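Local coordinates for regulatory protein SdiA (PDB 4LFU) that activates transcription of the cell-division cluster ftsQAZ and responds to acyl-homoserine-lactone autoinducers bound by its N-terminal domain, at residues 77-82 with 101-106; 81-86 with 130-135; 93-98 with 118-123; 113-118 with 136-141. All blocks are in the same frame, centred on the assembly; numbering follows the deposited sequence.

Contact 1: 77-82 with 101-106; sequences LAIDPV and SEAQPL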
loop_
_atom_site.group_PDB
_atom_site.type_symbol
_atom_site.label_atom_id
_atom_site.label_comp_id
_atom_site.label_asym_id
_atom_site.label_seq_id
_atom_site.Cartn_x
_atom_site.Cartn_y
_atom_site.Cartn_z
ATOM N N LEU A 77 1.721 -6.152 -22.970
ATOM C CA LEU A 77 1.882 -5.844 -21.532
ATOM C C LEU A 77 2.818 -4.648 -21.337
ATOM O O LEU A 77 2.557 -3.776 -20.496
ATOM C CB LEU A 77 2.355 -7.085 -20.740
ATOM C CG LEU A 77 2.703 -6.922 -19.247
ATOM C CD1 LEU A 77 1.471 -6.516 -18.418
ATOM C CD2 LEU A 77 3.361 -8.208 -18.679
ATOM N N ALA A 78 3.872 -4.607 -22.157
ATOM C CA ALA A 78 4.839 -3.488 -22.202
ATOM C C ALA A 78 4.234 -2.103 -22.484
ATOM O O ALA A 78 4.753 -1.092 -21.995
ATOM C CB ALA A 78 5.960 -3.772 -23.226
ATOM N N ILE A 79 3.164 -2.056 -23.280
ATOM C CA ILE A 79 2.521 -0.778 -23.646
ATOM C C ILE A 79 1.152 -0.535 -22.984
ATOM O O ILE A 79 0.562 0.528 -23.152
ATOM C CB ILE A 79 2.385 -0.650 -25.197
ATOM C CG1 ILE A 79 1.396 -1.700 -25.764
ATOM C CG2 ILE A 79 3.762 -0.740 -25.833
ATOM C CD1 ILE A 79 1.303 -1.748 -27.312
ATOM N N ASP A 80 0.642 -1.522 -22.245
ATOM C CA ASP A 80 -0.737 -1.472 -21.740
ATOM C C ASP A 80 -0.931 -0.400 -20.661
ATOM O O ASP A 80 -0.481 -0.568 -19.530
ATOM C CB ASP A 80 -1.195 -2.836 -21.251
ATOM C CG ASP A 80 -2.675 -2.882 -20.940
ATOM O OD1 ASP A 80 -3.184 -3.976 -20.612
ATOM O OD2 ASP A 80 -3.344 -1.840 -21.014
ATOM N N PRO A 81 -1.652 0.689 -21.011
ATOM C CA PRO A 81 -1.748 1.868 -20.137
ATOM C C PRO A 81 -2.705 1.661 -18.967
ATOM O O PRO A 81 -2.686 2.414 -17.988
ATOM C CB PRO A 81 -2.278 2.951 -21.079
ATOM C CG PRO A 81 -3.005 2.196 -22.169
ATOM C CD PRO A 81 -2.445 0.836 -22.251
ATOM N N VAL A 82 -3.523 0.629 -19.078
ATOM C CA VAL A 82 -4.550 0.292 -18.102
ATOM C C VAL A 82 -3.918 -0.325 -16.828
ATOM O O VAL A 82 -4.575 -0.443 -15.787
ATOM C CB VAL A 82 -5.612 -0.605 -18.833
ATOM C CG1 VAL A 82 -6.265 -1.617 -17.949
ATOM C CG2 VAL A 82 -6.614 0.281 -19.597
ATOM N N SER A 101 -2.812 6.450 -26.816
ATOM C CA SER A 101 -2.065 7.102 -27.901
ATOM C C SER A 101 -0.634 6.599 -28.049
ATOM O O SER A 101 -0.035 6.708 -29.131
ATOM C CB SER A 101 -2.072 8.619 -27.729
ATOM O OG SER A 101 -1.271 9.019 -26.625
ATOM N N GLU A 102 -0.098 6.050 -26.959
ATOM C CA GLU A 102 1.215 5.386 -26.962
ATOM C C GLU A 102 1.072 3.856 -26.964
ATOM O O GLU A 102 2.064 3.132 -26.837
ATOM C CB GLU A 102 2.071 5.844 -25.757
ATOM C CG GLU A 102 2.872 7.159 -25.986
ATOM C CD GLU A 102 2.142 8.417 -25.494
ATOM O OE1 GLU A 102 2.537 9.544 -25.916
ATOM O OE2 GLU A 102 1.174 8.286 -24.688
ATOM N N ALA A 103 -0.166 3.377 -27.116
ATOM C CA ALA A 103 -0.461 1.934 -27.149
ATOM C C ALA A 103 -1.376 1.586 -28.323
ATOM O O ALA A 103 -2.267 0.741 -28.215
ATOM C CB ALA A 103 -1.090 1.499 -25.832
ATOM N N GLN A 104 -1.146 2.248 -29.446
ATOM C CA GLN A 104 -2.004 2.128 -30.641
ATOM C C GLN A 104 -2.182 0.701 -31.201
ATOM O O GLN A 104 -3.302 0.350 -31.582
ATOM C CB GLN A 104 -1.551 3.114 -31.725
ATOM C CG GLN A 104 -1.629 4.572 -31.244
ATOM C CD GLN A 104 -1.035 5.571 -32.222
ATOM O OE1 GLN A 104 -1.198 5.455 -33.437
ATOM N NE2 GLN A 104 -0.351 6.571 -31.688
ATOM N N PRO A 105 -1.107 -0.141 -31.217
ATOM C CA PRO A 105 -1.337 -1.542 -31.596
ATOM C C PRO A 105 -2.365 -2.254 -30.724
ATOM O O PRO A 105 -3.141 -3.050 -31.236
ATOM C CB PRO A 105 0.053 -2.186 -31.423
ATOM C CG PRO A 105 0.998 -1.073 -31.642
ATOM C CD PRO A 105 0.332 0.091 -30.945
ATOM N N LEU A 106 -2.386 -1.947 -29.427
ATOM C CA LEU A 106 -3.328 -2.575 -28.485
ATOM C C LEU A 106 -4.764 -2.111 -28.747
ATOM O O LEU A 106 -5.697 -2.916 -28.775
ATOM C CB LEU A 106 -2.935 -2.241 -27.026
ATOM C CG LEU A 106 -3.310 -3.135 -25.830
ATOM C CD1 LEU A 106 -3.404 -2.291 -24.546
ATOM C CD2 LEU A 106 -4.566 -3.977 -26.021
#
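I79 reaches across to A103, P105 and L106 and illustrates how one branched aliphatic side chain can join a loop to the start of a helix. Its CB stands 4.1 Å from the carbonyl oxygen of E102. The first torsion (chi1 67°) sets CG1 between the backbone N and the carbonyl carbon, where it meets CB of A103 at 4.1 Å. Beyond it, CD1 of I79 reaches the first turn of the helix, coming within 4.2 Å of P105 CD. L106 flanks the same methyl, its CB lying 4.3 Å from I79 CD1. The backbone joins in as well: I79 O is 3.3 Å from A103 CB. A103 is the N-cap residue of helix 104-112, so the loop between helix 65-73 and strand 92-94 of the autoinducer-binding domain packs directly on a helix start. P81 extends the apolar patch, with CD 3.9 Å from A103 CB. L106 CD1 also touches D80, coming 3.6 Å from OD2. That same oxygen accepts from V82 N at 3.1 Å, an Asx turn in which the donor approaches from above the carboxylate plane, 47° out of it. The other oxygen, D80 OD1, bonds the hydroxyl of Y71 and a bound tetraethylene glycol, probably from the crystallisation liquor.

Contact 2: 81-86 with 130-135; sequences PVLNPE and LGFLSF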
loop_
_atom_site.group_PDB
_atom_site.type_symbol
_atom_site.label_atom_id
_atom_site.label_comp_id
_atom_site.label_asym_id
_atom_site.label_seq_id
_atom_site.Cartn_x
_atom_site.Cartn_y
_atom_site.Cartn_z
ATOM N N PRO A 81 -1.652 0.689 -21.011
ATOM C CA PRO A 81 -1.748 1.868 -20.137
ATOM C C PRO A 81 -2.705 1.661 -18.967
ATOM O O PRO A 81 -2.686 2.414 -17.988
ATOM C CB PRO A 81 -2.278 2.951 -21.079
ATOM C CG PRO A 81 -3.005 2.196 -22.169
ATOM C CD PRO A 81 -2.445 0.836 -22.251
ATOM N N VAL A 82 -3.523 0.629 -19.078
ATOM C CA VAL A 82 -4.550 0.292 -18.102
ATOM C C VAL A 82 -3.918 -0.325 -16.828
ATOM O O VAL A 82 -4.575 -0.443 -15.787
ATOM C CB VAL A 82 -5.612 -0.605 -18.833
ATOM C CG1 VAL A 82 -6.265 -1.617 -17.949
ATOM C CG2 VAL A 82 -6.614 0.281 -19.597
ATOM N N LEU A 83 -2.631 -0.670 -16.924
ATOM C CA LEU A 83 -1.868 -1.334 -15.859
ATOM C C LEU A 83 -0.763 -0.428 -15.300
ATOM O O LEU A 83 0.215 -0.888 -14.706
ATOM C CB LEU A 83 -1.274 -2.644 -16.403
ATOM C CG LEU A 83 -1.999 -3.989 -16.272
ATOM C CD1 LEU A 83 -3.504 -3.943 -15.930
ATOM C CD2 LEU A 83 -1.754 -4.856 -17.485
ATOM N N ASN A 84 -0.927 0.863 -15.547
ATOM C CA ASN A 84 -0.004 1.861 -15.111
ATOM C C ASN A 84 -0.742 2.754 -14.115
ATOM O O ASN A 84 -1.618 3.528 -14.502
ATOM C CB ASN A 84 0.525 2.657 -16.317
ATOM C CG ASN A 84 1.477 3.779 -15.920
ATOM O OD1 ASN A 84 1.887 3.903 -14.756
ATOM N ND2 ASN A 84 1.816 4.624 -16.887
ATOM N N PRO A 85 -0.394 2.632 -12.822
ATOM C CA PRO A 85 -1.002 3.406 -11.729
ATOM C C PRO A 85 -0.900 4.950 -11.864
ATOM O O PRO A 85 -1.765 5.663 -11.367
ATOM C CB PRO A 85 -0.257 2.896 -10.489
ATOM C CG PRO A 85 0.987 2.312 -10.991
ATOM C CD PRO A 85 0.645 1.714 -12.315
ATOM N N GLU A 86 0.133 5.445 -12.545
ATOM C CA GLU A 86 0.288 6.877 -12.832
ATOM C C GLU A 86 -0.872 7.480 -13.622
ATOM O O GLU A 86 -1.072 8.691 -13.605
ATOM C CB GLU A 86 1.612 7.151 -13.546
ATOM C CG GLU A 86 2.863 7.112 -12.621
ATOM C CD GLU A 86 3.964 6.176 -13.146
ATOM O OE1 GLU A 86 4.939 6.678 -13.767
ATOM O OE2 GLU A 86 3.846 4.933 -12.950
ATOM N N LEU A 130 0.360 -5.022 -6.896
ATOM C CA LEU A 130 -0.627 -4.077 -7.404
ATOM C C LEU A 130 -1.692 -4.866 -8.127
ATOM O O LEU A 130 -1.396 -5.594 -9.089
ATOM C CB LEU A 130 0.024 -3.045 -8.348
ATOM C CG LEU A 130 1.056 -2.040 -7.817
ATOM C CD1 LEU A 130 1.532 -1.200 -8.981
ATOM C CD2 LEU A 130 0.456 -1.117 -6.755
ATOM N N GLY A 131 -2.924 -4.737 -7.650
ATOM C CA GLY A 131 -4.042 -5.436 -8.244
ATOM C C GLY A 131 -4.853 -4.486 -9.088
ATOM O O GLY A 131 -5.099 -3.331 -8.697
ATOM N N PHE A 132 -5.240 -4.968 -10.265
ATOM C CA PHE A 132 -6.040 -4.198 -11.227
ATOM C C PHE A 132 -7.292 -4.993 -11.600
ATOM O O PHE A 132 -7.202 -6.127 -12.067
ATOM C CB PHE A 132 -5.227 -3.929 -12.495
ATOM C CG PHE A 132 -3.988 -3.088 -12.269
ATOM C CD1 PHE A 132 -4.025 -1.714 -12.472
ATOM C CD2 PHE A 132 -2.782 -3.678 -11.862
ATOM C CE1 PHE A 132 -2.904 -0.942 -12.240
ATOM C CE2 PHE A 132 -1.624 -2.904 -11.663
ATOM C CZ PHE A 132 -1.689 -1.548 -11.842
ATOM N N LEU A 133 -8.460 -4.397 -11.411
ATOM C CA LEU A 133 -9.697 -5.018 -11.871
ATOM C C LEU A 133 -10.281 -4.213 -13.037
ATOM O O LEU A 133 -10.619 -3.051 -12.877
ATOM C CB LEU A 133 -10.710 -5.118 -10.724
ATOM C CG LEU A 133 -12.100 -5.676 -11.095
ATOM C CD1 LEU A 133 -12.036 -7.137 -11.525
ATOM C CD2 LEU A 133 -13.034 -5.481 -9.917
ATOM N N SER A 134 -10.391 -4.839 -14.200
ATOM C CA SER A 134 -10.931 -4.198 -15.402
ATOM C C SER A 134 -12.247 -4.816 -15.772
ATOM O O SER A 134 -12.399 -6.017 -15.674
ATOM C CB SER A 134 -9.997 -4.410 -16.566
ATOM O OG SER A 134 -8.892 -3.554 -16.476
ATOM N N PHE A 135 -13.205 -3.986 -16.164
ATOM C CA PHE A 135 -14.425 -4.451 -16.842
ATOM C C PHE A 135 -14.424 -3.903 -18.263
ATOM O O PHE A 135 -13.997 -2.780 -18.495
ATOM C CB PHE A 135 -15.690 -3.948 -16.140
ATOM C CG PHE A 135 -15.929 -4.538 -14.762
ATOM C CD1 PHE A 135 -15.468 -5.809 -14.426
ATOM C CD2 PHE A 135 -16.651 -3.821 -13.813
ATOM C CE1 PHE A 135 -15.696 -6.345 -13.167
ATOM C CE2 PHE A 135 -16.905 -4.368 -12.554
ATOM C CZ PHE A 135 -16.420 -5.631 -12.238
#
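In the autoinducer-binding domain, L83 and its neighbours lie against the face of strand 130-137 that carries L130, F132 and S134. F132 is the centrepiece. With its CG anti to the carbonyl carbon (chi1 -63°), the ring extends toward the loop, and L83 CA sits over one face as a CH-pi contact, 4.0 Å from the ring centroid. The leucine's CD1 covers the root of the ring, 3.8 Å from F132 CG. Towards the far end, L83 O comes 3.5 Å from F132 CZ; this carbonyl is satisfied by R47 NH1. P85 meets the ring at its edge, CD lying 4.0 Å from F132 CZ, and its CG touches L130 CD1 at 4.1 Å, the two side chains crossing at about a right angle. At the other end V82 CG1 lies 3.6 Å from S134 OG, whose polar partner is the T120 hydroxyl. The loop is shaped by an Asx turn, E86 N donating to N84 OD1 at 3.2 Å. While this face of the strand receives the loop, L133 and F135 point to the opposite one and pack on helix 147-167, the layering of the alpha-beta-alpha sandwich found in LuxR-type autoinducer-binding domains.

Contact 3: 93-98 with 118-123; sequences LMWNDD and GVTQYL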
loop_
_atom_site.group_PDB
_atom_site.type_symbol
_atom_site.label_atom_id
_atom_site.label_comp_id
_atom_site.label_asym_id
_atom_site.label_seq_id
_atom_site.Cartn_x
_atom_site.Cartn_y
_atom_site.Cartn_z
ATOM N N LEU A 93 -9.964 4.461 -13.196
ATOM C CA LEU A 93 -9.643 4.802 -14.581
ATOM C C LEU A 93 -10.745 4.376 -15.566
ATOM O O LEU A 93 -10.913 3.194 -15.870
ATOM C CB LEU A 93 -8.290 4.215 -14.996
ATOM C CG LEU A 93 -7.785 4.423 -16.436
ATOM C CD1 LEU A 93 -7.612 5.915 -16.799
ATOM C CD2 LEU A 93 -6.483 3.646 -16.631
ATOM N N MET A 94 -11.503 5.359 -16.036
ATOM C CA MET A 94 -12.478 5.159 -17.099
ATOM C C MET A 94 -11.679 5.200 -18.396
ATOM O O MET A 94 -10.913 6.136 -18.588
ATOM C CB MET A 94 -13.531 6.282 -17.057
ATOM C CG MET A 94 -14.646 6.148 -18.108
ATOM S SD MET A 94 -15.794 4.855 -17.650
ATOM C CE MET A 94 -16.052 4.062 -19.225
ATOM N N TRP A 95 -11.819 4.198 -19.267
ATOM C CA TRP A 95 -11.027 4.180 -20.531
ATOM C C TRP A 95 -11.476 5.267 -21.503
ATOM O O TRP A 95 -12.671 5.540 -21.641
ATOM C CB TRP A 95 -11.030 2.821 -21.253
ATOM C CG TRP A 95 -10.605 1.650 -20.411
ATOM C CD1 TRP A 95 -10.086 1.682 -19.131
ATOM C CD2 TRP A 95 -10.649 0.265 -20.788
ATOM N NE1 TRP A 95 -9.836 0.405 -18.700
ATOM C CE2 TRP A 95 -10.169 -0.483 -19.690
ATOM C CE3 TRP A 95 -11.071 -0.414 -21.939
ATOM C CZ2 TRP A 95 -10.076 -1.875 -19.714
ATOM C CZ3 TRP A 95 -11.002 -1.808 -21.957
ATOM C CH2 TRP A 95 -10.496 -2.520 -20.849
ATOM N N ASN A 96 -10.501 5.898 -22.137
ATOM C CA ASN A 96 -10.747 6.885 -23.187
ATOM C C ASN A 96 -9.713 6.701 -24.269
ATOM O O ASN A 96 -8.736 5.992 -24.055
ATOM C CB ASN A 96 -10.732 8.327 -22.656
ATOM C CG ASN A 96 -9.410 8.713 -22.007
ATOM O OD1 ASN A 96 -8.353 8.732 -22.642
ATOM N ND2 ASN A 96 -9.472 9.040 -20.728
ATOM N N ASP A 97 -9.918 7.340 -25.420
ATOM C CA ASP A 97 -8.988 7.193 -26.540
ATOM C C ASP A 97 -7.602 7.733 -26.264
ATOM O O ASP A 97 -6.622 7.103 -26.646
ATOM C CB ASP A 97 -9.564 7.786 -27.822
ATOM C CG ASP A 97 -10.689 6.952 -28.377
ATOM O OD1 ASP A 97 -10.703 5.740 -28.103
ATOM O OD2 ASP A 97 -11.565 7.500 -29.077
ATOM N N ASP A 98 -7.517 8.867 -25.568
ATOM C CA ASP A 98 -6.210 9.499 -25.252
ATOM C C ASP A 98 -5.284 8.586 -24.479
ATOM O O ASP A 98 -4.080 8.678 -24.629
ATOM C CB ASP A 98 -6.384 10.824 -24.487
ATOM C CG ASP A 98 -7.399 11.747 -25.147
ATOM O OD1 ASP A 98 -8.621 11.417 -25.100
ATOM O OD2 ASP A 98 -6.975 12.777 -25.723
ATOM N N GLY A 118 -14.620 0.343 -21.470
ATOM C CA GLY A 118 -14.239 -0.343 -20.239
ATOM C C GLY A 118 -13.800 0.598 -19.141
ATOM O O GLY A 118 -13.792 1.801 -19.307
ATOM N N VAL A 119 -13.405 0.023 -18.020
ATOM C CA VAL A 119 -13.057 0.778 -16.839
ATOM C C VAL A 119 -12.060 -0.054 -16.008
ATOM O O VAL A 119 -12.133 -1.277 -15.998
ATOM C CB VAL A 119 -14.349 1.115 -16.053
ATOM C CG1 VAL A 119 -15.075 -0.158 -15.615
ATOM C CG2 VAL A 119 -14.061 2.043 -14.868
ATOM N N THR A 120 -11.123 0.586 -15.334
ATOM C CA THR A 120 -10.229 -0.167 -14.443
ATOM C C THR A 120 -10.205 0.442 -13.034
ATOM O O THR A 120 -10.220 1.661 -12.866
ATOM C CB THR A 120 -8.804 -0.288 -15.038
ATOM O OG1 THR A 120 -8.914 -0.753 -16.381
ATOM C CG2 THR A 120 -7.923 -1.274 -14.248
ATOM N N GLN A 121 -10.212 -0.422 -12.029
ATOM C CA GLN A 121 -9.986 0.006 -10.660
ATOM C C GLN A 121 -8.718 -0.670 -10.140
ATOM O O GLN A 121 -8.495 -1.829 -10.409
ATOM C CB GLN A 121 -11.168 -0.352 -9.769
ATOM C CG GLN A 121 -11.034 0.215 -8.362
ATOM C CD GLN A 121 -11.545 1.630 -8.241
ATOM O OE1 GLN A 121 -12.344 2.098 -9.056
ATOM N NE2 GLN A 121 -11.091 2.324 -7.207
ATOM N N TYR A 122 -7.894 0.058 -9.390
ATOM C CA TYR A 122 -6.718 -0.570 -8.797
ATOM C C TYR A 122 -6.497 -0.328 -7.293
ATOM O O TYR A 122 -7.020 0.646 -6.710
ATOM C CB TYR A 122 -5.455 -0.273 -9.611
ATOM C CG TYR A 122 -4.555 0.784 -9.045
ATOM C CD1 TYR A 122 -3.367 0.449 -8.370
ATOM C CD2 TYR A 122 -4.862 2.114 -9.214
ATOM C CE1 TYR A 122 -2.538 1.454 -7.832
ATOM C CE2 TYR A 122 -4.068 3.101 -8.700
ATOM C CZ TYR A 122 -2.912 2.778 -8.018
ATOM O OH TYR A 122 -2.148 3.827 -7.560
ATOM N N LEU A 123 -5.733 -1.250 -6.695
ATOM C CA LEU A 123 -5.344 -1.209 -5.301
ATOM C C LEU A 123 -3.957 -1.812 -5.086
ATOM O O LEU A 123 -3.626 -2.886 -5.637
ATOM C CB LEU A 123 -6.337 -2.014 -4.443
ATOM C CG LEU A 123 -6.094 -1.899 -2.931
ATOM C CD1 LEU A 123 -6.345 -0.471 -2.474
ATOM C CD2 LEU A 123 -6.935 -2.876 -2.125
#
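L93 and T120 form an antiparallel hydrogen-bonded pair with two backbone bonds. L93 N donates to T120 O at 2.8 Å, and T120 N returns a nearly straight bond to L93 O at 2.7 Å. M94 and V119 follow as the non-hydrogen-bonded pair. One residue further, past the end of strand 92-94, W95 N still reaches G118 O at 3.1 Å, so one more backbone bond follows beyond the last bridged pair.

The side-chain bond is made by W95 as well. Its indole NE1 points at T120 OG1, 2.8 Å away, with the acceptor only 2° out of the ring plane. The hydroxyl is also bonded to S134 OG, and this pair of partners ties W95 to the next strand.

A third kind of contact uses the indole face. G118 CA lies over the six-membered ring, 3.8 Å from its centroid, as a CH-pi contact. Having no side chain, G118 can accept the flat ring directly on its backbone. The peptide N of V119 lies above the same face, offset toward the rim.

M94 adds van der Waals packing; its chain bends at chi2 and again at chi3 (-138°), which puts CE 3.2 Å from G118 O. Its SD rests 4.3 Å from V119 CB.

Within this chain strand 92-94 is an outermost strand of the sheet, and 117-124 separates it from 130-137. V119 faces M154 of helix 147-167, whereas W95 and T120 lie on the other side of the sheet with V82 of the preceding loop.

Contact 4: 113-118 with 136-141; sequences HGLRRG and SRCSAR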
loop_
_atom_site.group_PDB
_atom_site.type_symbol
_atom_site.label_atom_id
_atom_site.label_comp_id
_atom_site.label_asym_id
_atom_site.label_seq_id
_atom_site.Cartn_x
_atom_site.Cartn_y
_atom_site.Cartn_z
ATOM N N HIS A 113 -11.478 -6.512 -32.648
ATOM C CA HIS A 113 -12.108 -7.729 -32.161
ATOM C C HIS A 113 -13.438 -7.451 -31.480
ATOM O O HIS A 113 -14.127 -8.380 -31.005
ATOM C CB HIS A 113 -11.146 -8.494 -31.246
ATOM C CG HIS A 113 -9.991 -9.095 -31.981
ATOM N ND1 HIS A 113 -8.918 -8.347 -32.419
ATOM C CD2 HIS A 113 -9.764 -10.362 -32.400
ATOM C CE1 HIS A 113 -8.067 -9.133 -33.049
ATOM N NE2 HIS A 113 -8.554 -10.360 -33.051
ATOM N N GLY A 114 -13.802 -6.173 -31.419
ATOM C CA GLY A 114 -15.130 -5.802 -30.957
ATOM C C GLY A 114 -15.241 -5.047 -29.651
ATOM O O GLY A 114 -16.346 -4.696 -29.258
ATOM N N LEU A 115 -14.124 -4.801 -28.965
ATOM C CA LEU A 115 -14.142 -3.994 -27.731
ATOM C C LEU A 115 -14.358 -2.500 -28.002
ATOM O O LEU A 115 -13.703 -1.905 -28.870
ATOM C CB LEU A 115 -12.853 -4.170 -26.907
ATOM C CG LEU A 115 -12.620 -5.323 -25.927
ATOM C CD1 LEU A 115 -11.338 -5.040 -25.143
ATOM C CD2 LEU A 115 -13.802 -5.555 -24.975
ATOM N N ARG A 116 -15.239 -1.891 -27.214
ATOM C CA ARG A 116 -15.554 -0.458 -27.364
ATOM C C ARG A 116 -15.316 0.376 -26.093
ATOM O O ARG A 116 -14.924 1.523 -26.180
ATOM C CB ARG A 116 -17.007 -0.268 -27.882
ATOM C CG ARG A 116 -17.262 -0.779 -29.346
ATOM C CD ARG A 116 -16.453 -0.005 -30.402
ATOM N NE ARG A 116 -16.657 -0.497 -31.775
ATOM C CZ ARG A 116 -15.839 -1.332 -32.427
ATOM N NH1 ARG A 116 -14.739 -1.796 -31.846
ATOM N NH2 ARG A 116 -16.122 -1.718 -33.672
ATOM N N ARG A 117 -15.558 -0.208 -24.923
ATOM C CA ARG A 117 -15.639 0.544 -23.667
ATOM C C ARG A 117 -15.150 -0.316 -22.497
ATOM O O ARG A 117 -15.244 -1.552 -22.533
ATOM C CB ARG A 117 -17.095 1.007 -23.389
ATOM C CG ARG A 117 -17.763 1.935 -24.444
ATOM C CD ARG A 117 -17.244 3.383 -24.415
ATOM N NE ARG A 117 -17.951 4.246 -25.372
ATOM C CZ ARG A 117 -17.590 4.476 -26.643
ATOM N NH1 ARG A 117 -16.512 3.908 -27.177
ATOM N NH2 ARG A 117 -18.327 5.280 -27.405
ATOM N N GLY A 118 -14.620 0.343 -21.470
ATOM C CA GLY A 118 -14.239 -0.343 -20.239
ATOM C C GLY A 118 -13.800 0.598 -19.141
ATOM O O GLY A 118 -13.792 1.801 -19.307
ATOM N N SER A 136 -14.897 -4.688 -19.220
ATOM C CA SER A 136 -14.977 -4.198 -20.596
ATOM C C SER A 136 -16.248 -4.643 -21.299
ATOM O O SER A 136 -16.889 -5.579 -20.894
ATOM C CB SER A 136 -13.735 -4.576 -21.414
ATOM O OG SER A 136 -13.632 -5.973 -21.551
ATOM N N ARG A 137 -16.576 -3.950 -22.369
ATOM C CA ARG A 137 -17.837 -4.100 -23.047
ATOM C C ARG A 137 -17.621 -3.928 -24.553
ATOM O O ARG A 137 -16.822 -3.072 -25.004
ATOM C CB ARG A 137 -18.790 -3.030 -22.519
ATOM C CG ARG A 137 -20.218 -3.249 -22.862
ATOM C CD ARG A 137 -21.119 -2.479 -21.925
ATOM N NE ARG A 137 -20.790 -1.068 -21.843
ATOM C CZ ARG A 137 -20.953 -0.329 -20.748
ATOM N NH1 ARG A 137 -20.626 0.959 -20.766
ATOM N NH2 ARG A 137 -21.433 -0.872 -19.628
ATOM N N CYS A 138 -18.352 -4.735 -25.317
ATOM C CA CYS A 138 -18.320 -4.676 -26.775
ATOM C C CYS A 138 -19.271 -3.639 -27.351
ATOM O O CYS A 138 -19.266 -3.411 -28.556
ATOM C CB CYS A 138 -18.622 -6.050 -27.374
ATOM S SG CYS A 138 -17.409 -7.313 -26.907
ATOM N N SER A 139 -20.077 -3.015 -26.495
ATOM C CA SER A 139 -21.110 -2.075 -26.931
ATOM C C SER A 139 -20.744 -0.632 -26.619
ATOM O O SER A 139 -20.368 -0.291 -25.502
ATOM C CB SER A 139 -22.473 -2.428 -26.320
ATOM O OG SER A 139 -23.339 -1.297 -26.328
ATOM N N ALA A 140 -20.875 0.206 -27.636
ATOM C CA ALA A 140 -20.491 1.608 -27.558
ATOM C C ALA A 140 -21.662 2.473 -27.093
ATOM O O ALA A 140 -21.565 3.704 -27.088
ATOM C CB ALA A 140 -19.973 2.088 -28.923
ATOM N N ARG A 141 -22.762 1.826 -26.713
ATOM C CA ARG A 141 -23.974 2.544 -26.351
ATOM C C ARG A 141 -23.938 3.027 -24.903
ATOM O O ARG A 141 -23.505 2.303 -23.983
ATOM C CB ARG A 141 -25.224 1.704 -26.624
ATOM C CG ARG A 141 -25.835 1.930 -28.001
ATOM C CD ARG A 141 -27.065 1.051 -28.168
ATOM N NE ARG A 141 -28.058 1.631 -29.074
ATOM C CZ ARG A 141 -29.267 1.110 -29.297
ATOM N NH1 ARG A 141 -29.641 -0.013 -28.686
ATOM N NH2 ARG A 141 -30.105 1.713 -30.132
#
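R116 and R117 both face R137, and the strand pairing thereby takes in one extra residue, a classic beta bulge. A single acceptor serves both: R137 O receives R116 N at 3.0 Å and R117 N at 3.1 Å. In return R137 N donates to R117 O at 2.7 Å. Next along, G118 and S136 are paired without hydrogen bonds, their CA atoms 3.9 Å apart.

The arginine side chains then part company. R117 bends at chi2 (-74°), which sets CD; its guanidinium is held by NH1 donating to R116 O, and A140 CB stands over one face, 3.8 Å above the plane and offset toward the rim. R116 passes its CG 3.4 Å from C138 O, while its NH1 bonds the carbonyls of L115 and R111. R137 sends its head elsewhere, to E38 O and, as a cation-pi partner, to Y39.

L115 meets S136, its CD2 lying 3.5 Å from S136 OG, a hydroxyl bonded to Y63 OH. The approach begins at G114, whose positive phi (113°) ends the preceding helix in a Schellman motif. Such a bulge is a familiar irregularity of antiparallel strands, here at the open end of the hairpin formed by 117-124 and 130-137.

All four lie within the autoinducer-binding domain; contacts 2, 3 and 4 reach one antiparallel sheet, and contact 1 joins a loop to helix 104-112 beside it. Contacts 2 and 3 are closest, their centres about 8 Å apart, and they meet through neighbouring strands 130-137 and 117-124. Contact 4 shares strand 117-124 and G118 with contact 3, about 13 Å away centre to centre. Contact 1 starts from the same loop as contact 2, sharing P81 and V82, and V82 reaches W95 and T120 of contact 3. Along the chain, contact 1 closes before contact 4 opens, whereas contacts 1 and 3 alternate. Loop, helix and sheet thus meet around a bound tetraethylene glycol, probably from the crystallisation liquor, whose place may mark the autoinducer pocket.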